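Local coordinates for mundticin KS immunity protein (Enterococcus mundtii, PDB 2ZRR), which probably protects its bacteriocin-producing host against its own class IIa-type bacteriocin, mundticin KS, and folds as an antiparallel four-helix bundle, at residues A[35-40]-A[106-111]; A[43-48]-A[56-61]. All coordinates share one frame; numbering follows the deposited sequence.

Contact 1: residues A[35-40]-A[106-111]; sequences KKAEVI and KELMSI
In the antiparallel four-helix bundle of this immunity protein, the first helix, 33-48, packs against the last helix, 99-109, and the turn that follows it. A37 and I40 lie on one side, E107 and L108 of the last helix and I111 of the turn on the other. No hydrogen bond crosses the contact. The backbones come nearest at A37 and L108, whose CA atoms are 6.2 Å apart. The small A37 lets two larger side chains in. I111 lays its CD1 against the backbone of A37, 3.6 Å from A37 CA. With CG of L108 anti to the backbone N (chi1 178°), L108 CD1 is carried to the A37 carbonyl, 3.7 Å from A37 O. I40 and I111 meet tip to tip, CD1 to CD1, at 3.8 Å. The same I40 CD1 also rests on the aliphatic part of E107, 3.7 Å from E107 CG, while I40 CG2 faces L108 CB at 4.1 Å. The carboxylate of E107 makes its salt bridge with K104, and K36 pairs with D32, so each charge is paired with a residue three or four positions earlier in sequence, not across the contact. L108 also touches L79 and M82 of helix 75-90, I111 reaches V75 on that helix, and A37 meets L68 of helix 55-70.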
loop_
_atom_site.group_PDB
_atom_site.type_symbol
_atom_site.label_atom_id
_atom_site.label_comp_id
_atom_site.label_asym_id
_atom_site.label_seq_id
_atom_site.Cartn_x
_atom_site.Cartn_y
_atom_site.Cartn_z
ATOM N N LYS A 35 -2.528 12.809 -0.425
ATOM C CA LYS A 35 -3.729 12.552 0.367
ATOM C C LYS A 35 -4.455 11.304 -0.185
ATOM O O LYS A 35 -4.847 10.414 0.571
ATOM C CB LYS A 35 -4.653 13.764 0.323
ATOM C CG LYS A 35 -5.871 13.642 1.225
ATOM C CD LYS A 35 -7.097 14.301 0.592
ATOM C CE LYS A 35 -6.996 15.829 0.605
ATOM N NZ LYS A 35 -7.681 16.443 1.788
ATOM N N LYS A 36 -4.603 11.229 -1.505
ATOM C CA LYS A 36 -5.261 10.090 -2.143
ATOM C C LYS A 36 -4.540 8.796 -1.823
ATOM O O LYS A 36 -5.168 7.816 -1.423
ATOM C CB LYS A 36 -5.286 10.274 -3.663
ATOM C CG LYS A 36 -6.660 10.500 -4.260
ATOM C CD LYS A 36 -6.604 10.547 -5.794
ATOM C CE LYS A 36 -6.642 11.978 -6.332
ATOM N NZ LYS A 36 -5.333 12.387 -6.926
ATOM N N ALA A 37 -3.220 8.778 -2.016
ATOM C CA ALA A 37 -2.428 7.577 -1.734
ATOM C C ALA A 37 -2.571 7.132 -0.266
ATOM O O ALA A 37 -2.749 5.944 0.025
ATOM C CB ALA A 37 -0.964 7.825 -2.073
ATOM N N GLU A 38 -2.503 8.085 0.658
ATOM C CA GLU A 38 -2.639 7.773 2.078
ATOM C C GLU A 38 -4.035 7.212 2.403
ATOM O O GLU A 38 -4.172 6.252 3.164
ATOM C CB GLU A 38 -2.372 9.031 2.903
ATOM C CG GLU A 38 -0.908 9.374 3.056
ATOM C CD GLU A 38 -0.696 10.801 3.484
ATOM O OE1 GLU A 38 -1.657 11.445 3.941
ATOM O OE2 GLU A 38 0.445 11.291 3.367
ATOM N N VAL A 39 -5.069 7.815 1.816
ATOM C CA VAL A 39 -6.451 7.372 2.029
ATOM C C VAL A 39 -6.606 5.906 1.633
ATOM O O VAL A 39 -7.129 5.104 2.405
ATOM C CB VAL A 39 -7.447 8.242 1.213
ATOM C CG1 VAL A 39 -8.746 7.494 0.973
ATOM C CG2 VAL A 39 -7.713 9.528 1.951
ATOM N N ILE A 40 -6.138 5.550 0.439
ATOM C CA ILE A 40 -6.241 4.174 -0.033
ATOM C C ILE A 40 -5.536 3.195 0.913
ATOM O O ILE A 40 -6.043 2.107 1.204
ATOM C CB ILE A 40 -5.638 4.035 -1.444
ATOM C CG1 ILE A 40 -6.411 4.905 -2.429
ATOM C CG2 ILE A 40 -5.689 2.591 -1.904
ATOM C CD1 ILE A 40 -5.823 4.887 -3.829
ATOM N N LYS A 106 -4.139 -1.939 -6.956
ATOM C CA LYS A 106 -3.880 -1.509 -8.334
ATOM C C LYS A 106 -4.206 -0.030 -8.485
ATOM O O LYS A 106 -3.520 0.709 -9.197
ATOM C CB LYS A 106 -4.726 -2.334 -9.314
ATOM C CG LYS A 106 -4.331 -3.807 -9.392
ATOM C CD LYS A 106 -5.016 -4.531 -10.546
ATOM C CE LYS A 106 -6.191 -5.373 -10.048
ATOM N NZ LYS A 106 -6.260 -6.720 -10.687
ATOM N N GLU A 107 -5.266 0.392 -7.805
ATOM C CA GLU A 107 -5.705 1.777 -7.826
ATOM C C GLU A 107 -4.638 2.633 -7.124
ATOM O O GLU A 107 -4.473 3.823 -7.411
ATOM C CB GLU A 107 -7.058 1.869 -7.119
ATOM C CG GLU A 107 -7.475 3.244 -6.652
ATOM C CD GLU A 107 -8.768 3.198 -5.849
ATOM O OE1 GLU A 107 -9.240 4.264 -5.385
ATOM O OE2 GLU A 107 -9.311 2.081 -5.685
ATOM N N LEU A 108 -3.899 2.014 -6.209
ATOM C CA LEU A 108 -2.845 2.716 -5.492
ATOM C C LEU A 108 -1.671 2.940 -6.445
ATOM O O LEU A 108 -1.200 4.069 -6.604
ATOM C CB LEU A 108 -2.398 1.900 -4.272
ATOM C CG LEU A 108 -1.264 2.455 -3.404
ATOM C CD1 LEU A 108 -1.629 3.823 -2.829
ATOM C CD2 LEU A 108 -0.987 1.468 -2.299
ATOM N N MET A 109 -1.212 1.865 -7.083
ATOM C CA MET A 109 -0.098 1.947 -8.031
ATOM C C MET A 109 -0.435 2.899 -9.179
ATOM O O MET A 109 0.424 3.621 -9.684
ATOM C CB MET A 109 0.221 0.559 -8.591
ATOM C CG MET A 109 1.358 -0.155 -7.888
ATOM S SD MET A 109 1.266 -0.081 -6.076
ATOM C CE MET A 109 2.602 1.068 -5.713
ATOM N N SER A 110 -1.700 2.894 -9.583
ATOM C CA SER A 110 -2.172 3.750 -10.660
ATOM C C SER A 110 -1.970 5.231 -10.369
ATOM O O SER A 110 -2.019 6.045 -11.287
ATOM C CB SER A 110 -3.659 3.507 -10.922
ATOM O OG SER A 110 -4.419 4.677 -10.642
ATOM N N ILE A 111 -1.771 5.594 -9.105
ATOM C CA ILE A 111 -1.569 7.002 -8.780
ATOM C C ILE A 111 -0.224 7.414 -9.362
ATOM O O ILE A 111 -0.062 8.533 -9.863
ATOM C CB ILE A 111 -1.584 7.250 -7.262
ATOM C CG1 ILE A 111 -3.009 7.101 -6.739
ATOM C CG2 ILE A 111 -1.089 8.657 -6.955
ATOM C CD1 ILE A 111 -3.112 7.131 -5.235
#

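Contact 2: residues A[43-48]-A[56-61]; sequences ELLDDL and SLRKVL
The guanidinium of R58 has L45 CD2 over one face, 3.6 Å above the plane and near the border of the group rather than over its centre. Level with the group, at its edge, lie L45 O and L48 CB. This is the antiparallel packing of helices 33-48 and 55-70, successive helices of the four-helix bundle; the axes of the two short segments run at 158° and approach to 10.2 Å. R58 NH1 donates to L45 O at 2.6 Å, with an N-H...O angle of 148°. The bend of the arginine at chi3 (42°) turns the group back toward helix 33-48. R58 CB also touches L45 CD2, at 3.7 Å, and its CG lies beside L48, so the aliphatic chain packs on the same leucines that frame the charged end. L45 and L61 pass antiparallel alongside each other, with L45 CD2 4.0 Å from L61 CB. L57 and L61 continue into the core, onto I86 and M82 of helix 75-90. The buried L48 and L61 meet tip to tip, L48 CD1 to L61 CD1, at 3.2 Å, closer than two methyl carbons normally sit, so the exact separation is doubtful.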
loop_
_atom_site.group_PDB
_atom_site.type_symbol
_atom_site.label_atom_id
_atom_site.label_comp_id
_atom_site.label_asym_id
_atom_site.label_seq_id
_atom_site.Cartn_x
_atom_site.Cartn_y
_atom_site.Cartn_z
ATOM N N GLU A 43 -7.558 2.816 4.172
ATOM C CA GLU A 43 -8.707 1.964 3.883
ATOM C C GLU A 43 -8.291 0.504 3.792
ATOM O O GLU A 43 -8.916 -0.371 4.391
ATOM C CB GLU A 43 -9.346 2.383 2.556
ATOM C CG GLU A 43 -9.997 3.743 2.608
ATOM C CD GLU A 43 -10.445 4.219 1.238
ATOM O OE1 GLU A 43 -9.905 3.721 0.220
ATOM O OE2 GLU A 43 -11.339 5.093 1.187
ATOM N N LEU A 44 -7.234 0.253 3.028
ATOM C CA LEU A 44 -6.718 -1.093 2.839
ATOM C C LEU A 44 -6.310 -1.762 4.145
ATOM O O LEU A 44 -6.633 -2.925 4.382
ATOM C CB LEU A 44 -5.521 -1.053 1.899
ATOM C CG LEU A 44 -5.812 -1.518 0.482
ATOM C CD1 LEU A 44 -4.807 -0.902 -0.471
ATOM C CD2 LEU A 44 -5.754 -3.034 0.439
ATOM N N LEU A 45 -5.589 -1.025 4.985
ATOM C CA LEU A 45 -5.131 -1.552 6.267
ATOM C C LEU A 45 -6.314 -1.873 7.161
ATOM O O LEU A 45 -6.348 -2.907 7.833
ATOM C CB LEU A 45 -4.228 -0.539 6.959
ATOM C CG LEU A 45 -2.774 -0.670 6.540
ATOM C CD1 LEU A 45 -1.980 0.494 7.102
ATOM C CD2 LEU A 45 -2.231 -2.000 7.029
ATOM N N ASP A 46 -7.286 -0.972 7.165
ATOM C CA ASP A 46 -8.492 -1.146 7.960
ATOM C C ASP A 46 -9.245 -2.410 7.518
ATOM O O ASP A 46 -9.911 -3.073 8.317
ATOM C CB ASP A 46 -9.391 0.077 7.784
ATOM C CG ASP A 46 -10.077 0.489 9.071
ATOM O OD1 ASP A 46 -9.840 1.630 9.522
ATOM O OD2 ASP A 46 -10.852 -0.319 9.633
ATOM N N ASP A 47 -9.116 -2.746 6.240
ATOM C CA ASP A 47 -9.807 -3.895 5.676
ATOM C C ASP A 47 -9.067 -5.218 5.777
ATOM O O ASP A 47 -9.683 -6.264 5.944
ATOM C CB ASP A 47 -10.133 -3.621 4.207
ATOM C CG ASP A 47 -11.313 -4.432 3.715
ATOM O OD1 ASP A 47 -11.091 -5.441 3.014
ATOM O OD2 ASP A 47 -12.461 -4.060 4.036
ATOM N N LEU A 48 -7.747 -5.171 5.671
ATOM C CA LEU A 48 -6.926 -6.373 5.717
ATOM C C LEU A 48 -7.036 -7.261 6.953
ATOM O O LEU A 48 -6.874 -8.477 6.844
ATOM C CB LEU A 48 -5.461 -6.001 5.501
ATOM C CG LEU A 48 -5.072 -5.831 4.034
ATOM C CD1 LEU A 48 -3.685 -5.243 3.943
ATOM C CD2 LEU A 48 -5.135 -7.181 3.336
ATOM N N SER A 56 2.977 -9.305 6.677
ATOM C CA SER A 56 4.004 -8.716 5.827
ATOM C C SER A 56 3.441 -7.598 4.955
ATOM O O SER A 56 4.077 -6.563 4.780
ATOM C CB SER A 56 4.638 -9.793 4.946
ATOM O OG SER A 56 4.652 -11.050 5.609
ATOM N N LEU A 57 2.247 -7.813 4.407
ATOM C CA LEU A 57 1.605 -6.814 3.551
ATOM C C LEU A 57 1.200 -5.588 4.355
ATOM O O LEU A 57 1.436 -4.459 3.935
ATOM C CB LEU A 57 0.369 -7.411 2.869
ATOM C CG LEU A 57 -0.320 -6.548 1.807
ATOM C CD1 LEU A 57 0.724 -5.838 0.946
ATOM C CD2 LEU A 57 -1.212 -7.430 0.944
ATOM N N ARG A 58 0.587 -5.817 5.512
ATOM C CA ARG A 58 0.163 -4.726 6.375
ATOM C C ARG A 58 1.398 -3.950 6.792
ATOM O O ARG A 58 1.352 -2.733 6.946
ATOM C CB ARG A 58 -0.543 -5.270 7.615
ATOM C CG ARG A 58 -1.794 -6.093 7.334
ATOM C CD ARG A 58 -2.492 -6.494 8.632
ATOM N NE ARG A 58 -2.525 -5.391 9.593
ATOM C CZ ARG A 58 -3.448 -4.437 9.596
ATOM N NH1 ARG A 58 -4.415 -4.457 8.687
ATOM N NH2 ARG A 58 -3.399 -3.457 10.489
ATOM N N LYS A 59 2.502 -4.667 6.969
ATOM C CA LYS A 59 3.765 -4.050 7.357
ATOM C C LYS A 59 4.197 -3.035 6.292
ATOM O O LYS A 59 4.411 -1.859 6.596
ATOM C CB LYS A 59 4.842 -5.131 7.533
ATOM C CG LYS A 59 5.756 -4.933 8.737
ATOM C CD LYS A 59 5.091 -5.368 10.038
ATOM C CE LYS A 59 6.029 -6.240 10.850
ATOM N NZ LYS A 59 6.323 -7.534 10.168
ATOM N N VAL A 60 4.318 -3.497 5.045
ATOM C CA VAL A 60 4.707 -2.642 3.924
ATOM C C VAL A 60 3.745 -1.470 3.813
ATOM O O VAL A 60 4.152 -0.313 3.722
ATOM C CB VAL A 60 4.651 -3.407 2.595
ATOM C CG1 VAL A 60 4.850 -2.443 1.429
ATOM C CG2 VAL A 60 5.694 -4.511 2.585
ATOM N N LEU A 61 2.456 -1.783 3.811
ATOM C CA LEU A 61 1.428 -0.763 3.711
ATOM C C LEU A 61 1.591 0.243 4.821
ATOM O O LEU A 61 1.552 1.450 4.581
ATOM C CB LEU A 61 0.047 -1.398 3.817
ATOM C CG LEU A 61 -0.324 -2.297 2.638
ATOM C CD1 LEU A 61 -1.660 -2.976 2.910
ATOM C CD2 LEU A 61 -0.385 -1.461 1.363
#

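Both contacts use helix 33-48, at opposite sides of the chain's centre, with their centres about 13 Å apart. Contact 1 joins its N-terminal half to the last helix and the turn after it, and contact 2 its C-terminal half to the second. The two contacts sample the two interfaces at different levels of the first helix. Contact 2 is the buried one: four of its six touching residues are buried and none is exposed. Contact 1 is only partly buried, with charged residues at its margin. Their chemistry differs too. Contact 1 is held by apolar packing alone, whereas contact 2 adds an arginine-to-carbonyl hydrogen bond. M82 of helix 75-90 touches both, through L108 and L61.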